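Local coordinates for D-isomer specific 2-hydroxyacid dehydrogenase NAD-binding (Xanthobacter autotrophicus, PDB 4XA8), which binds NADPH and probably works as an oxidoreductase of the D-isomer specific 2-hydroxyacid dehydrogenase family, at residues A[96-100]-A[292-297]; A[51-55]-A[301-305]; A[9-13]-A[34-40]; A[238-242]-A[260-264]. All coordinates share one frame; numbering follows the deposited sequence.

Contact 1: residues A[96-100]-A[292-297]; sequences TRLSD and TAAPQI
Gln296 and the backbone of Ser99 form a side-chain-to-main-chain amide pair that docks helix 290-306 onto the chain leaving strand 95-97, the edge strand of the five-stranded sheet and the approach to helix 103-119. The pair has two nearly straight bonds. Ser99 N donates to Gln296 OE1 (2.7 Å, 170°) in the plane of the side-chain carbonyl, on a lone pair; Gln296 NE2 returns a bond to Ser99 O (2.8 Å), which lies in the plane of the glutamine amide although the nitrogen sits off the plane of the Ser99 carbonyl. The amide gets there because CG is tucked between the backbone N and the carbonyl carbon (chi1 73°) and the chain then runs out extended. OE1 has a second donor: a water gives one proton to it and the other to Arg97 O, at 2.7 Å from Gln296 OE1. Beside the pair, Leu98 sets its CD2 3.9 Å from Ile297 CD1 and its CD1 4.2 Å from Ala293 CB, a small apolar patch that Trp22 of helix 19-29 extends. One helical turn back, Thr292 OG1 donates to Asp100 OD2 over 3.0 Å, nearly in line with the carboxylate C-O bond. The CA-CB bond of Arg97, an NADPH-binding residue, points away from the helix. Because Gln296 pairs with both the N-H and the C=O of Ser99, its amide orientation is probably fixed; a flip would set NH2 against N-H and oxygen against oxygen.

Contact 2: residues A[51-55]-A[301-305]; sequences EVRYA and IRRIE
The flavodoxin-like parallel sheet of the N-terminal domain receives the C-terminal helix here: Arg53 and Tyr54 of strand 52-57 meet Ile301, Ile304 and Glu305 of helix 290-306, with the local strand and helix axes 10.2 Å apart at their closest. Two consecutive strand residues can both turn toward the helix because the backbone at Arg53 departs from the extended form (psi -13°). The Tyr54 ring is then held between two aliphatic groups. Ile301 CG1 makes a CH-pi contact 4.0 Å from the centroid of the Tyr54 ring, and Arg53 CB stands over the opposite face, 3.8 Å above the ring plane. Ile301 CG2 also lies over the first face, nearer the phenol end, at 3.6 Å from Tyr54 CZ. At the charged rim, Arg53 bends at chi3 (82°) and presents a face, not an edge, to Glu305. Arg53 NH2 and Glu305 OE2 are 2.7 Å apart, yet the oxygen is well out of the guanidinium plane and the two flat groups are turned 75° against each other, so this salt bridge rests on charge without a directed N-H. NH1 is instead hydrogen-bonded to Ser7 O. With an alanine here the CB over the tyrosine ring would remain, but Glu305 would probably lose its positive mate and the Ser7 carbonyl its donor. Ile304 completes the contact from the ring's edge, its CG2 close to the ring plane and 3.8 Å from Tyr54 CE1.

Contact 3: residues A[9-13]-A[34-40]; sequences ALVFY and DVRIARA
Ala9 and Arg36 touch at one end of a parallel strand pair and Tyr13 reaches the loop at the other. The Ala9 methyl lies over one face of the Arg36 guanidinium, with CB 3.4 Å from Arg36 NE and displaced toward the rim of the flat group. The arginine is kept in that position by its own strand: NE (3.1 Å) and NH2 (2.8 Å) of Arg36 both donate to Asp34 OD2, side-on; that oxygen lies almost in the guanidinium plane, but both nitrogens approach from the same face of the carboxylate, out of its plane. NH2 also bridges to Glu51, and NH1 is bonded to Asp48 O. A methionine in its place would probably leave Asp34 and Glu51 without their shared positive charge and take the flat cover off the Ala9 methyl. At the far end Tyr13 swings CG opposite its backbone nitrogen (chi1 -176°), laying the ring along residues 38-40. Its edge meets Arg39 O, 3.3 Å from Tyr13 CE2, and the Ala38 methyl, while the hydroxyl is bonded to Gly41 N. Four backbone bonds join the strands between these ends, from Leu10 N to Asp34 O (2.7 Å) through to Ala38 N to Phe12 O (2.8 Å). Leu10 CD2 rests alongside Val35 CG1 at 3.9 Å. This is the first beta-alpha-beta unit of the sheet: helix 19-29 connects the two strands and packs on the side of Phe12, Val35 and Ile37, Val11 on the reverse side meets Val52 and Ala55 of strand 52-57, and strand 34-37 forms the edge of the sheet within this chain.

Contact 4: residues A[238-242]-A[260-264]; sequences VVDEA and VFEVE
Glu262 N donates to Glu241 OE2 over 3.0 Å, the shorter of two direct bonds in a reciprocal exchange between these glutamates. In return Glu241 N donates to Glu262 OE2 at 3.1 Å. Both bonds are nearly straight at the hydrogen (169° and 163°), and each oxygen is approached from above its carboxylate plane. The two side chains run antiparallel, their carboxylates only 16° from parallel, and the Glu241 methylene is drawn in, with CB 3.4 Å from Glu262 OE2. A water adds a further link: it donates to Glu241 OE1 (2.7 Å) and accepts from Val263 N. The setting is the Rossmann-type NAD-binding domain, where helix 241-250 connects strands 228-232 and 253-258 and the loop 260-264 follows Asp259, an NADPH-binding residue. Asp240 is the N-cap of that helix, its OD1 taking Ala243 N, and Glu262 OE2 takes Glu241 N, the first N-H after the cap; the helix end would probably favour a charged carboxylate there, offset in part by the nearby Asp240 carboxylate. Phe261 turns the edge of its ring to Glu241 OE2 and packs on Trp134 of the second subunit. Its backbone N is held by Glu264 OE2, 2.8 Å away, through the anti lone pair.

Overall arrangement
Contacts 1, 2 and 3 belong to one five-stranded sheet and its cover. Contacts 1 and 2 use successive parts of helix 290-306, their centres 14 Å apart. Contact 3 meets contact 2 through neighbouring strands, with probable backbone bonds between Ala9 and both Glu51 and Arg53, and meets contact 1 where Ile297 CG2 packs on Leu10 CD1. Contact 4 lies in the other domain, its centre 26 Å from that of contact 1. The NADPH site, without ligand in this chain, relates these two: Arg97 of contact 1 has its side chain about 8 Å from that of Asp154, while the side chain of Phe261 of contact 4 is about 6 Å from that of Asp259. Contacts 2 and 3 lie away from it.

Contact 1: residues A[96-100]-A[292-297]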
loop_
_atom_site.group_PDB
_atom_site.type_symbol
_atom_site.label_atom_id
_atom_site.label_comp_id
_atom_site.label_asym_id
_atom_site.label_seq_id
_atom_site.Cartn_x
_atom_site.Cartn_y
_atom_site.Cartn_z
ATOM N N THR A 96 -0.746 33.023 3.600
ATOM C CA THR A 96 0.334 32.073 3.540
ATOM C C THR A 96 -0.227 30.663 3.427
ATOM O O THR A 96 -1.407 30.406 3.750
ATOM C CB THR A 96 1.215 32.176 4.788
ATOM O OG1 THR A 96 0.388 32.099 5.953
ATOM C CG2 THR A 96 1.997 33.475 4.786
ATOM N N ARG A 97 0.624 29.781 2.934
ATOM C CA ARG A 97 0.363 28.361 2.923
ATOM C C ARG A 97 1.425 27.719 3.817
ATOM O O ARG A 97 2.404 28.370 4.213
ATOM C CB ARG A 97 0.392 27.812 1.495
ATOM C CG ARG A 97 1.772 27.414 0.999
ATOM C CD ARG A 97 1.858 27.386 -0.520
ATOM N NE ARG A 97 3.254 27.263 -0.917
ATOM C CZ ARG A 97 4.152 28.252 -0.876
ATOM N NH1 ARG A 97 3.819 29.473 -0.457
ATOM N NH2 ARG A 97 5.403 28.025 -1.262
ATOM N N LEU A 98 1.211 26.464 4.166
ATOM C CA LEU A 98 2.186 25.741 4.940
ATOM C C LEU A 98 3.206 25.138 3.971
ATOM O O LEU A 98 2.868 24.687 2.879
ATOM C CB LEU A 98 1.538 24.655 5.769
ATOM C CG LEU A 98 0.338 25.114 6.598
ATOM C CD1 LEU A 98 -0.363 23.879 7.149
ATOM C CD2 LEU A 98 0.759 26.105 7.678
ATOM N N SER A 99 4.463 25.182 4.364
ATOM C CA SER A 99 5.527 24.590 3.588
ATOM C C SER A 99 6.021 23.442 4.442
ATOM O O SER A 99 6.703 23.657 5.438
ATOM C CB SER A 99 6.614 25.637 3.337
ATOM O OG SER A 99 7.774 25.086 2.735
ATOM N N ASP A 100 5.611 22.226 4.106
ATOM C CA ASP A 100 6.046 21.076 4.864
ATOM C C ASP A 100 6.923 20.300 3.913
ATOM O O ASP A 100 6.421 19.638 2.986
ATOM C CB ASP A 100 4.880 20.225 5.368
ATOM C CG ASP A 100 5.361 19.024 6.172
ATOM O OD1 ASP A 100 6.036 18.164 5.568
ATOM O OD2 ASP A 100 5.111 18.972 7.403
ATOM N N THR A 292 4.853 19.786 13.086
ATOM C CA THR A 292 5.872 20.236 12.159
ATOM C C THR A 292 5.497 21.532 11.458
ATOM O O THR A 292 6.383 22.249 10.973
ATOM C CB THR A 292 6.227 19.115 11.168
ATOM O OG1 THR A 292 5.097 18.734 10.391
ATOM C CG2 THR A 292 6.690 17.897 11.930
ATOM N N ALA A 293 4.203 21.871 11.429
ATOM C CA ALA A 293 3.763 23.158 10.830
ATOM C C ALA A 293 3.671 24.350 11.828
ATOM O O ALA A 293 3.826 25.502 11.452
ATOM C CB ALA A 293 2.439 22.949 10.075
ATOM N N ALA A 294 3.452 24.066 13.115
ATOM C CA ALA A 294 3.233 25.121 14.128
ATOM C C ALA A 294 4.359 26.143 14.229
ATOM O O ALA A 294 4.083 27.333 14.407
ATOM C CB ALA A 294 2.994 24.498 15.493
ATOM N N PRO A 295 5.632 25.699 14.126
ATOM C CA PRO A 295 6.756 26.632 14.228
ATOM C C PRO A 295 6.764 27.727 13.187
ATOM O O PRO A 295 6.948 28.889 13.557
ATOM C CB PRO A 295 7.982 25.717 14.078
ATOM C CG PRO A 295 7.519 24.432 14.656
ATOM C CD PRO A 295 6.110 24.300 14.170
ATOM N N GLN A 296 6.515 27.388 11.916
ATOM C CA GLN A 296 6.477 28.400 10.843
ATOM C C GLN A 296 5.281 29.351 10.990
ATOM O O GLN A 296 5.386 30.525 10.631
ATOM C CB GLN A 296 6.568 27.786 9.425
ATOM C CG GLN A 296 5.309 27.055 8.944
ATOM C CD GLN A 296 5.492 26.202 7.680
ATOM O OE1 GLN A 296 4.787 26.395 6.698
ATOM N NE2 GLN A 296 6.418 25.231 7.719
ATOM N N ILE A 297 4.168 28.877 11.561
ATOM C CA ILE A 297 3.038 29.766 11.861
ATOM C C ILE A 297 3.415 30.788 12.967
ATOM O O ILE A 297 3.218 32.016 12.813
ATOM C CB ILE A 297 1.783 28.954 12.255
ATOM C CG1 ILE A 297 1.365 28.040 11.100
ATOM C CG2 ILE A 297 0.664 29.892 12.676
ATOM C CD1 ILE A 297 0.382 26.946 11.469
HETATM O O HOH W 1 3.577 28.818 6.503
#

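Contact 2: residues A[51-55]-A[301-305]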
loop_
_atom_site.group_PDB
_atom_site.type_symbol
_atom_site.label_atom_id
_atom_site.label_comp_id
_atom_site.label_asym_id
_atom_site.label_seq_id
_atom_site.Cartn_x
_atom_site.Cartn_y
_atom_site.Cartn_z
ATOM N N GLU A 51 -9.913 41.141 18.951
ATOM C CA GLU A 51 -8.592 40.706 19.429
ATOM C C GLU A 51 -7.953 39.684 18.510
ATOM O O GLU A 51 -6.788 39.337 18.693
ATOM C CB GLU A 51 -8.681 40.160 20.865
ATOM C CG GLU A 51 -8.985 41.242 21.892
ATOM C CD GLU A 51 -9.157 40.715 23.314
ATOM O OE1 GLU A 51 -9.097 41.518 24.268
ATOM O OE2 GLU A 51 -9.363 39.504 23.495
ATOM N N VAL A 52 -8.707 39.199 17.518
ATOM C CA VAL A 52 -8.243 38.160 16.598
ATOM C C VAL A 52 -7.444 38.782 15.476
ATOM O O VAL A 52 -7.938 39.641 14.742
ATOM C CB VAL A 52 -9.431 37.400 15.978
ATOM C CG1 VAL A 52 -8.954 36.451 14.902
ATOM C CG2 VAL A 52 -10.166 36.632 17.060
ATOM N N ARG A 53 -6.205 38.350 15.335
ATOM C CA ARG A 53 -5.318 38.962 14.356
ATOM C C ARG A 53 -4.747 37.977 13.340
ATOM O O ARG A 53 -4.215 38.377 12.306
ATOM C CB ARG A 53 -4.210 39.702 15.090
ATOM C CG ARG A 53 -4.747 40.869 15.901
ATOM C CD ARG A 53 -3.680 41.434 16.805
ATOM N NE ARG A 53 -2.790 42.350 16.101
ATOM C CZ ARG A 53 -1.765 42.989 16.666
ATOM N NH1 ARG A 53 -1.478 42.812 17.952
ATOM N NH2 ARG A 53 -1.011 43.799 15.933
ATOM N N TYR A 54 -4.902 36.694 13.615
ATOM C CA TYR A 54 -4.414 35.658 12.718
ATOM C C TYR A 54 -5.524 34.632 12.527
ATOM O O TYR A 54 -6.271 34.354 13.469
ATOM C CB TYR A 54 -3.139 35.036 13.306
ATOM C CG TYR A 54 -2.333 36.003 14.170
ATOM C CD1 TYR A 54 -1.571 37.030 13.601
ATOM C CD2 TYR A 54 -2.375 35.919 15.559
ATOM C CE1 TYR A 54 -0.852 37.912 14.389
ATOM C CE2 TYR A 54 -1.672 36.808 16.361
ATOM C CZ TYR A 54 -0.919 37.799 15.770
ATOM O OH TYR A 54 -0.237 38.672 16.572
ATOM N N ALA A 55 -5.652 34.120 11.301
ATOM C CA ALA A 55 -6.607 33.057 10.969
ATOM C C ALA A 55 -5.916 31.884 10.267
ATOM O O ALA A 55 -5.258 32.065 9.243
ATOM C CB ALA A 55 -7.732 33.627 10.102
ATOM N N ILE A 301 3.688 34.898 12.710
ATOM C CA ILE A 301 3.013 35.774 13.646
ATOM C C ILE A 301 4.001 36.838 14.110
ATOM O O ILE A 301 3.728 38.074 14.056
ATOM C CB ILE A 301 2.428 34.966 14.819
ATOM C CG1 ILE A 301 1.196 34.206 14.291
ATOM C CG2 ILE A 301 2.115 35.895 16.012
ATOM C CD1 ILE A 301 0.510 33.298 15.287
ATOM N N ARG A 302 5.171 36.399 14.551
ATOM C CA ARG A 302 6.157 37.383 14.992
ATOM C C ARG A 302 6.625 38.299 13.848
ATOM O O ARG A 302 6.764 39.503 14.057
ATOM C CB ARG A 302 7.315 36.743 15.764
ATOM C CG ARG A 302 8.291 35.915 14.955
ATOM C CD ARG A 302 9.693 36.085 15.530
ATOM N NE ARG A 302 10.165 37.453 15.363
ATOM C CZ ARG A 302 10.772 37.933 14.280
ATOM N NH1 ARG A 302 10.997 37.168 13.211
ATOM N NH2 ARG A 302 11.143 39.205 14.264
ATOM N N ARG A 303 6.817 37.771 12.642
ATOM C CA ARG A 303 7.210 38.640 11.522
ATOM C C ARG A 303 6.164 39.711 11.213
ATOM O O ARG A 303 6.506 40.878 11.035
ATOM C CB ARG A 303 7.526 37.843 10.267
ATOM C CG ARG A 303 8.847 37.101 10.360
ATOM C CD ARG A 303 8.933 35.939 9.392
ATOM N NE ARG A 303 10.285 35.362 9.330
ATOM C CZ ARG A 303 11.171 35.599 8.368
ATOM N NH1 ARG A 303 12.355 35.019 8.417
ATOM N NH2 ARG A 303 10.896 36.425 7.355
ATOM N N ILE A 304 4.895 39.310 11.155
ATOM C CA ILE A 304 3.816 40.247 10.861
ATOM C C ILE A 304 3.776 41.312 11.973
ATOM O O ILE A 304 3.608 42.498 11.696
ATOM C CB ILE A 304 2.447 39.518 10.628
ATOM C CG1 ILE A 304 1.493 40.385 9.816
ATOM C CG2 ILE A 304 1.758 39.155 11.922
ATOM C CD1 ILE A 304 1.780 40.385 8.331
ATOM N N GLU A 305 4.000 40.893 13.218
ATOM C CA GLU A 305 4.020 41.802 14.361
ATOM C C GLU A 305 5.274 42.693 14.464
ATOM O O GLU A 305 5.268 43.694 15.191
ATOM C CB GLU A 305 3.816 41.014 15.661
ATOM C CG GLU A 305 2.471 40.300 15.752
ATOM C CD GLU A 305 1.262 41.224 15.899
ATOM O OE1 GLU A 305 0.290 40.812 16.566
ATOM O OE2 GLU A 305 1.252 42.351 15.353
#

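Contact 3: residues A[9-13]-A[34-40]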
loop_
_atom_site.group_PDB
_atom_site.type_symbol
_atom_site.label_atom_id
_atom_site.label_comp_id
_atom_site.label_asym_id
_atom_site.label_seq_id
_atom_site.Cartn_x
_atom_site.Cartn_y
_atom_site.Cartn_z
ATOM N N ALA A 9 -4.959 37.313 19.132
ATOM C CA ALA A 9 -5.420 35.911 19.131
ATOM C C ALA A 9 -5.370 35.279 17.746
ATOM O O ALA A 9 -5.481 35.969 16.709
ATOM C CB ALA A 9 -6.840 35.813 19.687
ATOM N N LEU A 10 -5.170 33.964 17.730
ATOM C CA LEU A 10 -5.335 33.182 16.523
ATOM C C LEU A 10 -6.651 32.444 16.547
ATOM O O LEU A 10 -6.988 31.803 17.544
ATOM C CB LEU A 10 -4.215 32.146 16.398
ATOM C CG LEU A 10 -4.275 31.322 15.110
ATOM C CD1 LEU A 10 -2.874 30.965 14.631
ATOM C CD2 LEU A 10 -5.135 30.072 15.323
ATOM N N VAL A 11 -7.374 32.504 15.430
ATOM C CA VAL A 11 -8.597 31.730 15.235
ATOM C C VAL A 11 -8.350 30.608 14.218
ATOM O O VAL A 11 -7.752 30.843 13.170
ATOM C CB VAL A 11 -9.801 32.605 14.769
ATOM C CG1 VAL A 11 -9.592 33.161 13.363
ATOM C CG2 VAL A 11 -11.085 31.792 14.774
ATOM N N PHE A 12 -8.844 29.424 14.548
ATOM C CA PHE A 12 -8.748 28.230 13.724
ATOM C C PHE A 12 -10.119 27.827 13.177
ATOM O O PHE A 12 -11.119 27.727 13.950
ATOM C CB PHE A 12 -8.305 27.062 14.622
ATOM C CG PHE A 12 -8.163 25.746 13.901
ATOM C CD1 PHE A 12 -9.235 24.898 13.744
ATOM C CD2 PHE A 12 -6.927 25.357 13.389
ATOM C CE1 PHE A 12 -9.074 23.659 13.109
ATOM C CE2 PHE A 12 -6.779 24.141 12.727
ATOM C CZ PHE A 12 -7.859 23.293 12.618
ATOM N N TYR A 13 -10.171 27.549 11.877
ATOM C CA TYR A 13 -11.358 26.940 11.304
ATOM C C TYR A 13 -10.994 25.822 10.314
ATOM O O TYR A 13 -10.292 26.043 9.312
ATOM C CB TYR A 13 -12.280 27.952 10.589
ATOM C CG TYR A 13 -13.540 27.278 10.106
ATOM C CD1 TYR A 13 -13.562 26.604 8.893
ATOM C CD2 TYR A 13 -14.696 27.258 10.883
ATOM C CE1 TYR A 13 -14.692 25.929 8.456
ATOM C CE2 TYR A 13 -15.845 26.598 10.449
ATOM C CZ TYR A 13 -15.831 25.934 9.230
ATOM O OH TYR A 13 -16.945 25.251 8.763
ATOM N N ASP A 34 -2.969 32.923 22.295
ATOM C CA ASP A 34 -4.407 32.727 22.461
ATOM C C ASP A 34 -4.935 32.130 21.169
ATOM O O ASP A 34 -4.864 32.770 20.117
ATOM C CB ASP A 34 -5.074 34.083 22.716
ATOM C CG ASP A 34 -6.555 33.966 23.089
ATOM O OD1 ASP A 34 -7.076 32.841 23.252
ATOM O OD2 ASP A 34 -7.185 35.024 23.252
ATOM N N VAL A 35 -5.434 30.910 21.259
ATOM C CA VAL A 35 -5.871 30.145 20.110
ATOM C C VAL A 35 -7.321 29.878 20.385
ATOM O O VAL A 35 -7.678 29.364 21.458
ATOM C CB VAL A 35 -5.137 28.788 19.935
ATOM C CG1 VAL A 35 -5.613 28.075 18.669
ATOM C CG2 VAL A 35 -3.631 28.959 19.870
ATOM N N ARG A 36 -8.164 30.254 19.435
ATOM C CA ARG A 36 -9.576 30.091 19.569
ATOM C C ARG A 36 -10.056 29.241 18.407
ATOM O O ARG A 36 -9.791 29.546 17.226
ATOM C CB ARG A 36 -10.240 31.449 19.550
ATOM C CG ARG A 36 -9.658 32.415 20.566
ATOM C CD ARG A 36 -10.283 33.783 20.436
ATOM N NE ARG A 36 -9.628 34.705 21.338
ATOM C CZ ARG A 36 -9.956 35.984 21.483
ATOM N NH1 ARG A 36 -10.945 36.530 20.774
ATOM N NH2 ARG A 36 -9.284 36.718 22.354
ATOM N N ILE A 37 -10.751 28.158 18.751
ATOM C CA ILE A 37 -11.230 27.204 17.745
ATOM C C ILE A 37 -12.645 27.600 17.389
ATOM O O ILE A 37 -13.529 27.594 18.259
ATOM C CB ILE A 37 -11.175 25.761 18.273
ATOM C CG1 ILE A 37 -9.718 25.392 18.571
ATOM C CG2 ILE A 37 -11.734 24.763 17.245
ATOM C CD1 ILE A 37 -9.560 24.150 19.455
ATOM N N ALA A 38 -12.856 27.971 16.129
ATOM C CA ALA A 38 -14.192 28.280 15.638
ATOM C C ALA A 38 -14.867 26.978 15.328
ATOM O O ALA A 38 -14.225 26.057 14.792
ATOM C CB ALA A 38 -14.138 29.129 14.377
ATOM N N ARG A 39 -16.168 26.946 15.597
ATOM C CA ARG A 39 -17.017 25.767 15.454
ATOM C C ARG A 39 -17.287 25.444 13.986
ATOM O O ARG A 39 -17.652 26.334 13.217
ATOM C CB ARG A 39 -18.336 26.073 16.200
ATOM C CG ARG A 39 -19.398 25.038 16.065
ATOM C CD ARG A 39 -20.411 25.191 17.174
ATOM N NE ARG A 39 -21.291 26.339 16.956
ATOM C CZ ARG A 39 -22.156 26.781 17.864
ATOM N NH1 ARG A 39 -22.242 26.184 19.047
ATOM N NH2 ARG A 39 -22.943 27.816 17.604
ATOM N N ALA A 40 -17.068 24.196 13.588
ATOM C CA ALA A 40 -17.394 23.760 12.221
ATOM C C ALA A 40 -18.852 24.112 11.907
ATOM O O ALA A 40 -19.727 24.013 12.778
ATOM C CB ALA A 40 -17.153 22.265 12.034
#

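Contact 4: residues A[238-242]-A[260-264]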
loop_
_atom_site.group_PDB
_atom_site.type_symbol
_atom_site.label_atom_id
_atom_site.label_comp_id
_atom_site.label_asym_id
_atom_site.label_seq_id
_atom_site.Cartn_x
_atom_site.Cartn_y
_atom_site.Cartn_z
ATOM N N VAL A 238 -11.269 18.658 -9.962
ATOM C CA VAL A 238 -10.509 18.286 -11.180
ATOM C C VAL A 238 -11.309 17.190 -11.862
ATOM O O VAL A 238 -11.259 16.998 -13.074
ATOM C CB VAL A 238 -9.082 17.743 -10.839
ATOM C CG1 VAL A 238 -8.507 16.960 -12.008
ATOM C CG2 VAL A 238 -8.159 18.897 -10.472
ATOM N N VAL A 239 -12.026 16.438 -11.045
ATOM C CA VAL A 239 -12.829 15.343 -11.496
ATOM C C VAL A 239 -14.287 15.732 -11.393
ATOM O O VAL A 239 -14.705 16.319 -10.391
ATOM C CB VAL A 239 -12.516 14.082 -10.672
ATOM C CG1 VAL A 239 -13.416 12.940 -11.080
ATOM C CG2 VAL A 239 -11.066 13.677 -10.893
ATOM N N ASP A 240 -15.053 15.445 -12.445
ATOM C CA ASP A 240 -16.509 15.589 -12.388
ATOM C C ASP A 240 -17.091 14.429 -11.589
ATOM O O ASP A 240 -17.082 13.304 -12.053
ATOM C CB ASP A 240 -17.091 15.586 -13.810
ATOM C CG ASP A 240 -18.545 15.964 -13.851
ATOM O OD1 ASP A 240 -19.403 15.132 -13.512
ATOM O OD2 ASP A 240 -18.841 17.097 -14.247
ATOM N N GLU A 241 -17.569 14.690 -10.383
ATOM C CA GLU A 241 -17.944 13.614 -9.474
ATOM C C GLU A 241 -19.150 12.845 -10.018
ATOM O O GLU A 241 -19.180 11.622 -9.942
ATOM C CB GLU A 241 -18.231 14.162 -8.073
ATOM C CG GLU A 241 -18.335 13.109 -6.968
ATOM C CD GLU A 241 -18.024 13.661 -5.565
ATOM O OE1 GLU A 241 -18.944 13.696 -4.700
ATOM O OE2 GLU A 241 -16.848 14.029 -5.323
ATOM N N ALA A 242 -20.102 13.556 -10.622
ATOM C CA ALA A 242 -21.280 12.933 -11.188
ATOM C C ALA A 242 -20.854 11.933 -12.254
ATOM O O ALA A 242 -21.298 10.781 -12.254
ATOM C CB ALA A 242 -22.224 13.978 -11.760
ATOM N N VAL A 260 -10.328 12.778 -1.939
ATOM C CA VAL A 260 -10.771 14.142 -2.060
ATOM C C VAL A 260 -12.123 14.159 -2.827
ATOM O O VAL A 260 -12.387 13.261 -3.643
ATOM C CB VAL A 260 -9.776 15.001 -2.844
ATOM C CG1 VAL A 260 -8.408 15.087 -2.169
ATOM C CG2 VAL A 260 -9.594 14.429 -4.269
ATOM N N PHE A 261 -12.998 15.125 -2.516
ATOM C CA PHE A 261 -14.375 15.061 -3.008
ATOM C C PHE A 261 -14.851 16.451 -3.307
ATOM O O PHE A 261 -14.279 17.404 -2.822
ATOM C CB PHE A 261 -15.289 14.381 -1.985
ATOM C CG PHE A 261 -14.786 13.021 -1.588
ATOM C CD1 PHE A 261 -13.861 12.893 -0.588
ATOM C CD2 PHE A 261 -15.131 11.913 -2.310
ATOM C CE1 PHE A 261 -13.348 11.650 -0.252
ATOM C CE2 PHE A 261 -14.634 10.675 -1.994
ATOM C CZ PHE A 261 -13.731 10.555 -0.951
ATOM N N GLU A 262 -15.926 16.558 -4.065
ATOM C CA GLU A 262 -16.482 17.868 -4.328
ATOM C C GLU A 262 -16.908 18.586 -3.058
ATOM O O GLU A 262 -16.567 19.761 -2.923
ATOM C CB GLU A 262 -17.617 17.825 -5.341
ATOM C CG GLU A 262 -17.062 18.014 -6.735
ATOM C CD GLU A 262 -18.084 17.744 -7.807
ATOM O OE1 GLU A 262 -19.316 17.875 -7.476
ATOM O OE2 GLU A 262 -17.632 17.422 -8.956
ATOM N N VAL A 263 -17.595 17.898 -2.135
ATOM C CA VAL A 263 -17.965 18.477 -0.834
ATOM C C VAL A 263 -17.352 17.611 0.275
ATOM O O VAL A 263 -17.458 16.389 0.202
ATOM C CB VAL A 263 -19.493 18.537 -0.664
ATOM C CG1 VAL A 263 -19.880 19.101 0.719
ATOM C CG2 VAL A 263 -20.107 19.402 -1.772
ATOM N N GLU A 264 -16.682 18.244 1.237
ATOM C CA GLU A 264 -15.960 17.552 2.327
ATOM C C GLU A 264 -16.240 18.164 3.697
ATOM O O GLU A 264 -16.227 19.401 3.845
ATOM C CB GLU A 264 -14.458 17.646 2.071
ATOM C CG GLU A 264 -13.990 16.970 0.788
ATOM C CD GLU A 264 -12.505 17.178 0.532
ATOM O OE1 GLU A 264 -11.885 17.919 1.320
ATOM O OE2 GLU A 264 -11.948 16.643 -0.464
HETATM O O HOH W 2 -18.887 15.291 -2.577
#